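Local atomic coordinates of probable secreted solute-binding lipoprotein (Streptomyces coelicolor, PDB entry 3I3V), a protein that probably binds a solute outside the cell membrane and hands it to a membrane transporter. Residues Leu135-Val140 with Lys160-Val165; Asp148-Ala153 with Ala218-Asp223; Asp314-Phe319 with Arg325-Arg330; Val334-Pro339 with Ala344-Ser349. All coordinates share one frame; numbering follows the deposited sequence.

Interaction 1 of 4, residues Leu135-Val140 with Lys160-Val165; sequences LDRAGV and KGIAPV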
loop_
_atom_site.group_PDB
_atom_site.type_symbol
_atom_site.label_atom_id
_atom_site.label_comp_id
_atom_site.label_asym_id
_atom_site.label_seq_id
_atom_site.Cartn_x
_atom_site.Cartn_y
_atom_site.Cartn_z
ATOM N N LEU C 135 -11.519 -58.103 39.676
ATOM C CA LEU C 135 -11.485 -57.284 40.883
ATOM C C LEU C 135 -12.907 -57.199 41.438
ATOM O O LEU C 135 -13.106 -57.106 42.654
ATOM C CB LEU C 135 -10.955 -55.875 40.592
ATOM C CG LEU C 135 -9.458 -55.709 40.287
ATOM C CD1 LEU C 135 -9.132 -54.232 40.085
ATOM C CD2 LEU C 135 -8.634 -56.292 41.424
ATOM N N ASP C 136 -13.890 -57.243 40.538
ATOM C CA ASP C 136 -15.294 -57.192 40.926
ATOM C C ASP C 136 -15.709 -58.488 41.614
ATOM O O ASP C 136 -16.370 -58.449 42.649
ATOM C CB ASP C 136 -16.197 -56.949 39.708
ATOM C CG ASP C 136 -16.240 -55.483 39.283
ATOM O OD1 ASP C 136 -15.884 -54.595 40.087
ATOM O OD2 ASP C 136 -16.654 -55.215 38.136
ATOM N N ARG C 137 -15.327 -59.632 41.049
ATOM C CA ARG C 137 -15.672 -60.915 41.655
ATOM C C ARG C 137 -15.129 -60.994 43.080
ATOM O O ARG C 137 -15.730 -61.622 43.953
ATOM C CB ARG C 137 -15.075 -62.091 40.876
ATOM C CG ARG C 137 -15.325 -62.122 39.381
ATOM C CD ARG C 137 -14.989 -63.515 38.825
ATOM N NE ARG C 137 -14.565 -63.503 37.421
ATOM C CZ ARG C 137 -15.295 -63.042 36.407
ATOM N NH1 ARG C 137 -16.508 -62.547 36.627
ATOM N NH2 ARG C 137 -14.810 -63.076 35.168
ATOM N N ALA C 138 -13.984 -60.355 43.305
ATOM C CA ALA C 138 -13.326 -60.377 44.607
ATOM C C ALA C 138 -13.855 -59.361 45.609
ATOM O O ALA C 138 -13.614 -59.483 46.809
ATOM C CB ALA C 138 -11.824 -60.189 44.424
ATOM N N GLY C 139 -14.563 -58.352 45.124
ATOM C CA GLY C 139 -15.095 -57.359 46.035
ATOM C C GLY C 139 -14.301 -56.072 46.106
ATOM O O GLY C 139 -14.626 -55.191 46.898
ATOM N N VAL C 140 -13.247 -55.958 45.303
ATOM C CA VAL C 140 -12.446 -54.737 45.282
ATOM C C VAL C 140 -13.011 -53.911 44.130
ATOM O O VAL C 140 -12.851 -54.244 42.960
ATOM C CB VAL C 140 -10.922 -55.049 45.114
ATOM C CG1 VAL C 140 -10.736 -56.411 44.493
ATOM C CG2 VAL C 140 -10.243 -53.982 44.283
ATOM N N LYS C 160 -10.944 -65.616 46.760
ATOM C CA LYS C 160 -11.850 -66.181 45.770
ATOM C C LYS C 160 -11.067 -67.151 44.895
ATOM O O LYS C 160 -11.575 -67.657 43.896
ATOM C CB LYS C 160 -12.466 -65.080 44.899
ATOM C CG LYS C 160 -13.116 -63.936 45.677
ATOM C CD LYS C 160 -14.141 -64.418 46.707
ATOM C CE LYS C 160 -15.293 -65.175 46.066
ATOM N NZ LYS C 160 -16.275 -65.619 47.098
ATOM N N GLY C 161 -9.817 -67.394 45.278
ATOM C CA GLY C 161 -8.972 -68.309 44.534
ATOM C C GLY C 161 -8.382 -67.728 43.266
ATOM O O GLY C 161 -8.014 -68.475 42.352
ATOM N N ILE C 162 -8.288 -66.403 43.204
ATOM C CA ILE C 162 -7.731 -65.726 42.036
ATOM C C ILE C 162 -6.356 -65.137 42.371
ATOM O O ILE C 162 -6.199 -64.410 43.354
ATOM C CB ILE C 162 -8.658 -64.591 41.564
ATOM C CG1 ILE C 162 -10.078 -65.134 41.352
ATOM C CG2 ILE C 162 -8.102 -63.972 40.292
ATOM C CD1 ILE C 162 -11.118 -64.070 41.030
ATOM N N ALA C 163 -5.359 -65.460 41.559
ATOM C CA ALA C 163 -4.016 -64.954 41.791
ATOM C C ALA C 163 -4.030 -63.440 41.607
ATOM O O ALA C 163 -4.745 -62.922 40.754
ATOM C CB ALA C 163 -3.031 -65.603 40.819
ATOM N N PRO C 164 -3.262 -62.712 42.435
ATOM C CA PRO C 164 -3.180 -61.249 42.367
ATOM C C PRO C 164 -2.275 -60.745 41.238
ATOM O O PRO C 164 -2.731 -60.635 40.092
ATOM C CB PRO C 164 -2.681 -60.868 43.761
ATOM C CG PRO C 164 -1.820 -62.025 44.127
ATOM C CD PRO C 164 -2.646 -63.211 43.677
ATOM N N VAL C 165 -1.016 -60.427 41.540
ATOM C CA VAL C 165 -0.106 -59.947 40.495
ATOM C C VAL C 165 0.720 -61.100 39.928
ATOM O O VAL C 165 1.386 -61.827 40.664
ATOM C CB VAL C 165 0.891 -58.851 41.002
ATOM C CG1 VAL C 165 1.723 -58.339 39.844
ATOM C CG2 VAL C 165 0.146 -57.686 41.621
#
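K160 curls its aliphatic chain against the last turn of helix 132-138. All the contacts are van der Waals ones. The CG of K160 lies 3.7 Å from A138 CA and 3.9 Å from R137 O. It also touches the A138 methyl group, with A138 CB and K160 CG 4.2 Å apart. K160 CG stands opposite the residue's own carbonyl carbon (chi1 -52°). The chain then bends at chi2 and again at chi3, which folds its middle over the helix end and brings CE to 4.2 Å from R137 O. Beside this, I162 reaches out with CD1 and meets R137 CB at 4.4 Å, a light touch at the base of the arginine.

No backbone hydrogen bond crosses between the two segments. Both segments leave a helix through a Schellman motif. In the first, V140 N bonds to L135 O (2.9 Å) and G139 N to D136 O, with G139 at positive phi. G161 plays the same part after helix 147-159.

L157 of helix 147-159 links the two sides, since L135 and A138 both touch it. Separately, A163 and P164 pair through their backbones with A243 and V244 of strand 242-246.

The contact lies at the surface. Aliphatic carbons of K160 and I162 pack on A138, the base of R137 and the R137 carbonyl. No hydrogen bond or salt bridge joins the segments, so the fit is modest and not strongly directional.

Interaction 2 of 4, residues Asp148-Ala153 with Ala218-Asp223; sequences DQLIAA and AGVFAD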
loop_
_atom_site.group_PDB
_atom_site.type_symbol
_atom_site.label_atom_id
_atom_site.label_comp_id
_atom_site.label_asym_id
_atom_site.label_seq_id
_atom_site.Cartn_x
_atom_site.Cartn_y
_atom_site.Cartn_z
ATOM N N ASP C 148 -0.964 -50.313 50.720
ATOM C CA ASP C 148 -1.933 -50.909 51.638
ATOM C C ASP C 148 -3.147 -51.440 50.894
ATOM O O ASP C 148 -3.624 -52.535 51.174
ATOM C CB ASP C 148 -2.392 -49.895 52.687
ATOM C CG ASP C 148 -1.343 -49.630 53.732
ATOM O OD1 ASP C 148 -0.506 -50.529 53.972
ATOM O OD2 ASP C 148 -1.360 -48.529 54.322
ATOM N N GLN C 149 -3.654 -50.664 49.946
ATOM C CA GLN C 149 -4.817 -51.097 49.176
ATOM C C GLN C 149 -4.458 -52.286 48.285
ATOM O O GLN C 149 -5.254 -53.216 48.136
ATOM C CB GLN C 149 -5.346 -49.943 48.324
ATOM C CG GLN C 149 -5.822 -48.754 49.135
ATOM C CD GLN C 149 -6.129 -47.539 48.269
ATOM O OE1 GLN C 149 -5.891 -47.546 47.059
ATOM N NE2 GLN C 149 -6.651 -46.485 48.895
ATOM N N LEU C 150 -3.259 -52.256 47.701
ATOM C CA LEU C 150 -2.814 -53.342 46.834
ATOM C C LEU C 150 -2.793 -54.636 47.619
ATOM O O LEU C 150 -3.258 -55.668 47.146
ATOM C CB LEU C 150 -1.415 -53.065 46.281
ATOM C CG LEU C 150 -0.765 -54.161 45.420
ATOM C CD1 LEU C 150 -1.624 -54.476 44.197
ATOM C CD2 LEU C 150 0.619 -53.700 44.987
ATOM N N ILE C 151 -2.245 -54.582 48.826
ATOM C CA ILE C 151 -2.189 -55.772 49.652
ATOM C C ILE C 151 -3.598 -56.254 49.970
ATOM O O ILE C 151 -3.871 -57.452 49.906
ATOM C CB ILE C 151 -1.447 -55.515 50.971
ATOM C CG1 ILE C 151 -0.001 -55.110 50.681
ATOM C CG2 ILE C 151 -1.484 -56.771 51.834
ATOM C CD1 ILE C 151 0.845 -54.947 51.925
ATOM N N ALA C 152 -4.481 -55.314 50.310
ATOM C CA ALA C 152 -5.871 -55.628 50.646
ATOM C C ALA C 152 -6.590 -56.251 49.456
ATOM O O ALA C 152 -7.430 -57.137 49.620
ATOM C CB ALA C 152 -6.612 -54.359 51.107
ATOM N N ALA C 153 -6.261 -55.787 48.255
ATOM C CA ALA C 153 -6.879 -56.335 47.058
ATOM C C ALA C 153 -6.327 -57.740 46.828
ATOM O O ALA C 153 -7.063 -58.656 46.450
ATOM C CB ALA C 153 -6.580 -55.443 45.869
ATOM N N ALA C 218 3.381 -60.276 51.817
ATOM C CA ALA C 218 1.945 -60.152 52.028
ATOM C C ALA C 218 1.158 -60.949 50.996
ATOM O O ALA C 218 -0.075 -60.986 51.033
ATOM C CB ALA C 218 1.541 -58.692 51.978
ATOM N N GLY C 219 1.876 -61.578 50.068
ATOM C CA GLY C 219 1.235 -62.373 49.034
ATOM C C GLY C 219 0.676 -61.588 47.863
ATOM O O GLY C 219 -0.340 -61.972 47.290
ATOM N N VAL C 220 1.338 -60.501 47.485
ATOM C CA VAL C 220 0.864 -59.691 46.372
ATOM C C VAL C 220 1.155 -60.359 45.030
ATOM O O VAL C 220 0.472 -60.102 44.041
ATOM C CB VAL C 220 1.498 -58.278 46.402
ATOM C CG1 VAL C 220 1.248 -57.553 45.083
ATOM C CG2 VAL C 220 0.905 -57.474 47.546
ATOM N N PHE C 221 2.157 -61.230 44.994
ATOM C CA PHE C 221 2.503 -61.926 43.758
ATOM C C PHE C 221 1.943 -63.331 43.773
ATOM O O PHE C 221 1.672 -63.880 44.838
ATOM C CB PHE C 221 4.025 -61.967 43.586
ATOM C CG PHE C 221 4.648 -60.610 43.560
ATOM C CD1 PHE C 221 4.359 -59.727 42.528
ATOM C CD2 PHE C 221 5.434 -60.171 44.610
ATOM C CE1 PHE C 221 4.837 -58.433 42.548
ATOM C CE2 PHE C 221 5.917 -58.872 44.633
ATOM C CZ PHE C 221 5.614 -58.000 43.600
ATOM N N ALA C 222 1.762 -63.905 42.587
ATOM C CA ALA C 222 1.241 -65.263 42.455
ATOM C C ALA C 222 2.138 -66.234 43.211
ATOM O O ALA C 222 3.340 -65.994 43.360
ATOM C CB ALA C 222 1.182 -65.661 40.978
ATOM N N ASP C 223 1.560 -67.330 43.693
ATOM C CA ASP C 223 2.352 -68.316 44.410
ATOM C C ASP C 223 3.456 -68.798 43.471
ATOM O O ASP C 223 3.229 -68.962 42.274
ATOM C CB ASP C 223 1.491 -69.514 44.841
ATOM C CG ASP C 223 0.475 -69.164 45.935
ATOM O OD1 ASP C 223 0.821 -68.414 46.870
ATOM O OD2 ASP C 223 -0.669 -69.663 45.866
#
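V220 presents its two methyl groups to helix 147-159 like a fork. Each prong meets a different residue. V220 CG1 lies against the branched end of L150, 3.9 Å from L150 CD2. V220 CG2 lies over the base of I151, 4.0 Å from I151 CG1 and 4.1 Å from I151 CA. The valine torsion (chi1 167°) sets CG1 beside its own carbonyl carbon and aims the prongs this way. The V220 side chain crosses those of L150 and I151 at about a right angle.

The second bump is the methyl of A218. It fits into the hollow formed by the two branches of I151, with A218 CB 3.6 Å from I151 CG2 and 3.8 Å from I151 CD1. H214 and L215 of helix 203-217 also pack on I151. G219, at positive phi, ends that helix in a Schellman motif, and this helix end packs on helix 147-159.

The carbonyl oxygens of A218 and G219 accept bonds from R155 and R158, and D223 forms a salt bridge with R158.

Across the two segments only aliphatic carbons meet. The contact therefore rests on shape and on the exclusion of water. Directional bonds lie outside it, among them those of R155 and R158 and the backbone bonds of V220 and A222 with V165.

Interaction 3 of 4, residues Asp314-Phe319 with Arg325-Arg330; sequences DVVARF and RDMALR
The backbone of F319 meets that of R325 through one hydrogen bond, R325 N to F319 O, 3.1 Å long and fairly straight (162° at the hydrogen), with the donor tilted 35° from the carbonyl plane. R325 CB and CG both lie 3.6 Å from F319 O. R325 CG also sits at the edge of the F319 ring, near its plane. The arginine chain then bends away, and its NH1 bonds to S323 OG.

M327 is a selenomethionine that reaches toward the helix. Its SE lies 3.9 Å from F319 CB and 5.5 Å from the centre of the ring. It approaches obliquely, 50° off the ring normal, in a Met-aromatic contact. Bends at chi2 and chi3 fold the chain so that M327 CE also reaches V316 CG1, 4.1 Å away. The other branch of V316, CG2, meets L329 CD1 at the same separation.

Y121 and F122 each meet the F319 ring edge-to-face, so this ring belongs to an aromatic cluster. The contact is buried and mostly apolar. V316 and F319 of helix 313-323 pack against M327 and L329 in the region of strand 326-327, and a single backbone bond adds direction where the polypeptide comes back from the helix.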
loop_
_atom_site.group_PDB
_atom_site.type_symbol
_atom_site.label_atom_id
_atom_site.label_comp_id
_atom_site.label_asym_id
_atom_site.label_seq_id
_atom_site.Cartn_x
_atom_site.Cartn_y
_atom_site.Cartn_z
ATOM N N ASP C 314 1.888 -37.460 9.875
ATOM C CA ASP C 314 1.062 -38.527 9.302
ATOM C C ASP C 314 1.768 -39.879 9.311
ATOM O O ASP C 314 1.123 -40.925 9.439
ATOM C CB ASP C 314 0.650 -38.194 7.867
ATOM C CG ASP C 314 1.832 -38.009 6.948
ATOM O OD1 ASP C 314 1.759 -38.465 5.783
ATOM O OD2 ASP C 314 2.826 -37.396 7.388
ATOM N N VAL C 315 3.092 -39.852 9.162
ATOM C CA VAL C 315 3.876 -41.079 9.148
ATOM C C VAL C 315 3.980 -41.611 10.573
ATOM O O VAL C 315 3.892 -42.810 10.811
ATOM C CB VAL C 315 5.293 -40.827 8.594
ATOM C CG1 VAL C 315 6.071 -42.118 8.582
ATOM C CG2 VAL C 315 5.209 -40.247 7.187
ATOM N N VAL C 316 4.170 -40.697 11.515
ATOM C CA VAL C 316 4.268 -41.056 12.915
ATOM C C VAL C 316 2.961 -41.700 13.376
ATOM O O VAL C 316 2.971 -42.750 14.014
ATOM C CB VAL C 316 4.553 -39.812 13.761
ATOM C CG1 VAL C 316 4.486 -40.152 15.226
ATOM C CG2 VAL C 316 5.920 -39.253 13.392
ATOM N N ALA C 317 1.841 -41.068 13.028
ATOM C CA ALA C 317 0.510 -41.551 13.393
ATOM C C ALA C 317 0.219 -42.963 12.873
ATOM O O ALA C 317 -0.535 -43.705 13.487
ATOM C CB ALA C 317 -0.553 -40.570 12.887
ATOM N N ARG C 318 0.800 -43.336 11.739
ATOM C CA ARG C 318 0.587 -44.685 11.216
ATOM C C ARG C 318 1.256 -45.702 12.139
ATOM O O ARG C 318 0.686 -46.756 12.433
ATOM C CB ARG C 318 1.152 -44.834 9.796
ATOM C CG ARG C 318 0.314 -44.173 8.707
ATOM C CD ARG C 318 0.746 -44.633 7.313
ATOM N NE ARG C 318 -0.390 -44.784 6.401
ATOM C CZ ARG C 318 -1.060 -43.777 5.837
ATOM N NH1 ARG C 318 -0.715 -42.513 6.077
ATOM N NH2 ARG C 318 -2.087 -44.037 5.035
ATOM N N PHE C 319 2.471 -45.394 12.591
ATOM C CA PHE C 319 3.169 -46.300 13.491
ATOM C C PHE C 319 2.326 -46.506 14.735
ATOM O O PHE C 319 2.184 -47.625 15.218
ATOM C CB PHE C 319 4.551 -45.750 13.862
ATOM C CG PHE C 319 5.604 -46.071 12.847
ATOM C CD1 PHE C 319 6.121 -47.364 12.757
ATOM C CD2 PHE C 319 6.023 -45.110 11.928
ATOM C CE1 PHE C 319 7.033 -47.695 11.766
ATOM C CE2 PHE C 319 6.936 -45.431 10.931
ATOM C CZ PHE C 319 7.442 -46.725 10.844
ATOM N N ARG C 325 2.498 -48.683 18.135
ATOM C CA ARG C 325 3.807 -48.367 18.691
ATOM C C ARG C 325 3.773 -47.116 19.546
ATOM O O ARG C 325 3.096 -46.136 19.205
ATOM C CB ARG C 325 4.811 -48.109 17.567
ATOM C CG ARG C 325 5.097 -49.275 16.662
ATOM C CD ARG C 325 6.344 -50.020 17.082
ATOM N NE ARG C 325 6.138 -50.896 18.228
ATOM C CZ ARG C 325 5.184 -51.821 18.307
ATOM N NH1 ARG C 325 4.327 -51.986 17.308
ATOM N NH2 ARG C 325 5.110 -52.609 19.374
ATOM N N ASP C 326 4.504 -47.145 20.652
ATOM C CA ASP C 326 4.609 -45.962 21.487
ATOM C C ASP C 326 5.776 -45.247 20.804
ATOM O O ASP C 326 6.715 -45.902 20.334
ATOM C CB ASP C 326 4.967 -46.331 22.923
ATOM C CG ASP C 326 3.893 -47.169 23.595
ATOM O OD1 ASP C 326 2.707 -46.756 23.564
ATOM O OD2 ASP C 326 4.241 -48.229 24.158
HETATM N N MSE C 327 5.719 -43.920 20.739
HETATM C CA MSE C 327 6.759 -43.152 20.056
HETATM C C MSE C 327 7.528 -42.197 20.951
HETATM O O MSE C 327 7.046 -41.803 22.010
HETATM C CB MSE C 327 6.138 -42.342 18.909
HETATM C CG MSE C 327 5.343 -43.164 17.910
HETATM SE SE MSE C 327 6.438 -44.414 16.944
HETATM C CE MSE C 327 7.156 -43.198 15.630
ATOM N N ALA C 328 8.726 -41.827 20.505
ATOM C CA ALA C 328 9.569 -40.889 21.234
ATOM C C ALA C 328 9.305 -39.465 20.758
ATOM O O ALA C 328 9.933 -38.531 21.243
ATOM C CB ALA C 328 11.030 -41.232 21.036
ATOM N N LEU C 329 8.383 -39.298 19.808
ATOM C CA LEU C 329 8.050 -37.972 19.285
ATOM C C LEU C 329 6.632 -37.567 19.681
ATOM O O LEU C 329 5.799 -38.418 20.005
ATOM C CB LEU C 329 8.163 -37.960 17.757
ATOM C CG LEU C 329 9.412 -38.592 17.137
ATOM C CD1 LEU C 329 9.320 -38.528 15.618
ATOM C CD2 LEU C 329 10.650 -37.867 17.628
ATOM N N ARG C 330 6.354 -36.267 19.640
ATOM C CA ARG C 330 5.027 -35.754 19.976
ATOM C C ARG C 330 4.022 -36.155 18.904
ATOM O O ARG C 330 4.297 -36.010 17.711
ATOM C CB ARG C 330 5.037 -34.229 20.047
ATOM C CG ARG C 330 6.317 -33.623 20.563
ATOM C CD ARG C 330 6.105 -32.908 21.874
ATOM N NE ARG C 330 6.867 -31.668 21.900
ATOM C CZ ARG C 330 7.098 -30.949 22.989
ATOM N NH1 ARG C 330 6.622 -31.345 24.164
ATOM N NH2 ARG C 330 7.808 -29.833 22.900
#

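Interaction 4 of 4, residues Val334-Pro339 with Ala344-Ser349; sequences VSTGFP and AQRLGS
Q345 grips S335 with both ends of its side-chain amide. This is the tight part of the contact. S335 N gives a short, nearly straight bond to Q345 OE1 (2.7 Å, 174°), with the donor tilted 16° from the carbonyl plane. Q345 NE2 gives a second bond to S335 OG (3.1 Å), less straight at 137°. The glutamine chain is extended beyond CG, which carries the amide across to the loop. V334 CA lies close by, 3.4 Å from Q345 OE1. Both polar groups have further partners: S335 OG bonds to V320 O and Q345 NE2 to D326 OD1. The amide is thus fixed in its rotation by three bonds.

The outer side is looser. The R346 guanidinium passes V334 with one face, and V334 CG1 sits 3.8 Å above its plane, offset toward the rim. T336 OG1 comes no closer than 4.4 Å to R346 NH2. R346 and T336 are both exposed.

S335 is the centre of an inverse gamma turn, closed by T336 N to V334 O, and begins a type I beta turn that ends at F338. These two overlapping turns lead into helix 339-345, and Q345 at the end of that helix reaches back to hold them.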
loop_
_atom_site.group_PDB
_atom_site.type_symbol
_atom_site.label_atom_id
_atom_site.label_comp_id
_atom_site.label_asym_id
_atom_site.label_seq_id
_atom_site.Cartn_x
_atom_site.Cartn_y
_atom_site.Cartn_z
ATOM N N VAL C 334 -3.455 -42.003 18.813
ATOM C CA VAL C 334 -3.584 -42.943 19.905
ATOM C C VAL C 334 -3.816 -44.329 19.333
ATOM O O VAL C 334 -4.578 -44.492 18.384
ATOM C CB VAL C 334 -4.770 -42.577 20.809
ATOM C CG1 VAL C 334 -4.956 -43.651 21.881
ATOM C CG2 VAL C 334 -4.539 -41.204 21.443
ATOM N N SER C 335 -3.153 -45.325 19.903
ATOM C CA SER C 335 -3.306 -46.691 19.429
ATOM C C SER C 335 -4.692 -47.236 19.784
ATOM O O SER C 335 -4.849 -48.068 20.674
ATOM C CB SER C 335 -2.211 -47.586 20.028
ATOM O OG SER C 335 -0.933 -47.234 19.525
ATOM N N THR C 336 -5.694 -46.741 19.069
ATOM C CA THR C 336 -7.088 -47.132 19.248
ATOM C C THR C 336 -7.387 -48.601 18.931
ATOM O O THR C 336 -8.136 -49.250 19.660
ATOM C CB THR C 336 -7.987 -46.235 18.374
ATOM O OG1 THR C 336 -8.221 -44.998 19.053
ATOM C CG2 THR C 336 -9.304 -46.911 18.073
ATOM N N GLY C 337 -6.810 -49.113 17.848
ATOM C CA GLY C 337 -7.044 -50.494 17.448
ATOM C C GLY C 337 -6.428 -51.536 18.366
ATOM O O GLY C 337 -6.623 -52.740 18.177
ATOM N N PHE C 338 -5.650 -51.071 19.337
ATOM C CA PHE C 338 -5.023 -51.941 20.326
ATOM C C PHE C 338 -5.391 -51.259 21.639
ATOM O O PHE C 338 -4.557 -50.596 22.251
ATOM C CB PHE C 338 -3.500 -51.958 20.158
ATOM C CG PHE C 338 -3.046 -52.133 18.736
ATOM C CD1 PHE C 338 -3.089 -51.065 17.841
ATOM C CD2 PHE C 338 -2.571 -53.366 18.292
ATOM C CE1 PHE C 338 -2.664 -51.221 16.527
ATOM C CE2 PHE C 338 -2.142 -53.534 16.983
ATOM C CZ PHE C 338 -2.185 -52.456 16.094
ATOM N N PRO C 339 -6.657 -51.414 22.077
ATOM C CA PRO C 339 -7.266 -50.856 23.290
ATOM C C PRO C 339 -6.386 -50.572 24.502
ATOM O O PRO C 339 -6.328 -49.440 24.970
ATOM C CB PRO C 339 -8.374 -51.859 23.603
ATOM C CG PRO C 339 -8.839 -52.230 22.242
ATOM C CD PRO C 339 -7.521 -52.472 21.525
ATOM N N ALA C 344 -3.010 -46.963 27.710
ATOM C CA ALA C 344 -1.751 -46.675 28.389
ATOM C C ALA C 344 -1.220 -45.320 27.910
ATOM O O ALA C 344 -0.685 -44.530 28.691
ATOM C CB ALA C 344 -0.732 -47.773 28.098
ATOM N N GLN C 345 -1.369 -45.061 26.615
ATOM C CA GLN C 345 -0.902 -43.809 26.033
ATOM C C GLN C 345 -1.668 -42.609 26.565
ATOM O O GLN C 345 -1.097 -41.528 26.716
ATOM C CB GLN C 345 -1.025 -43.853 24.504
ATOM C CG GLN C 345 0.006 -44.734 23.824
ATOM C CD GLN C 345 -0.329 -45.006 22.380
ATOM O OE1 GLN C 345 -1.406 -44.661 21.904
ATOM N NE2 GLN C 345 0.593 -45.641 21.675
ATOM N N ARG C 346 -2.957 -42.811 26.848
ATOM C CA ARG C 346 -3.824 -41.749 27.351
ATOM C C ARG C 346 -3.629 -41.437 28.828
ATOM O O ARG C 346 -4.277 -40.539 29.371
ATOM C CB ARG C 346 -5.296 -42.083 27.089
ATOM C CG ARG C 346 -5.739 -41.845 25.651
ATOM C CD ARG C 346 -7.256 -41.723 25.554
ATOM N NE ARG C 346 -7.890 -42.913 24.991
ATOM C CZ ARG C 346 -8.328 -43.011 23.737
ATOM N NH1 ARG C 346 -8.204 -41.986 22.899
ATOM N NH2 ARG C 346 -8.898 -44.136 23.323
ATOM N N LEU C 347 -2.744 -42.187 29.476
ATOM C CA LEU C 347 -2.427 -41.976 30.885
ATOM C C LEU C 347 -1.610 -40.680 30.954
ATOM O O LEU C 347 -0.704 -40.473 30.150
ATOM C CB LEU C 347 -1.600 -43.160 31.406
ATOM C CG LEU C 347 -2.162 -44.138 32.446
ATOM C CD1 LEU C 347 -3.665 -44.290 32.316
ATOM C CD2 LEU C 347 -1.454 -45.481 32.278
ATOM N N GLY C 348 -1.924 -39.810 31.908
ATOM C CA GLY C 348 -1.189 -38.560 31.999
ATOM C C GLY C 348 -0.363 -38.352 33.254
ATOM O O GLY C 348 0.556 -39.114 33.542
ATOM N N SER C 349 -0.689 -37.307 34.005
ATOM C CA SER C 349 0.040 -36.990 35.224
ATOM C C SER C 349 -0.380 -37.852 36.405
ATOM O O SER C 349 0.294 -37.856 37.435
ATOM C CB SER C 349 -0.157 -35.515 35.586
ATOM O OG SER C 349 -1.485 -35.267 36.019
#

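How the interactions relate
Along the chain, interaction 1 comes first. It closes a loop over helix 147-159, joining the end of helix 132-138 to the approach to strand 163-166. Interaction 2 starts on that enclosed helix and ends after helix 203-217, so the two cross. They also touch, at V165 on one side and V220 and A222 on the other. Interactions 3 and 4 follow in series, each closing a short loop, around the end of helix 313-323 and around helix 339-345. They touch through D326 and Q345. This second pair lies far from the first; the centres of interactions 2 and 3 are about 36 Å apart. Interactions 1 and 3 nevertheless reach the same mixed sheet.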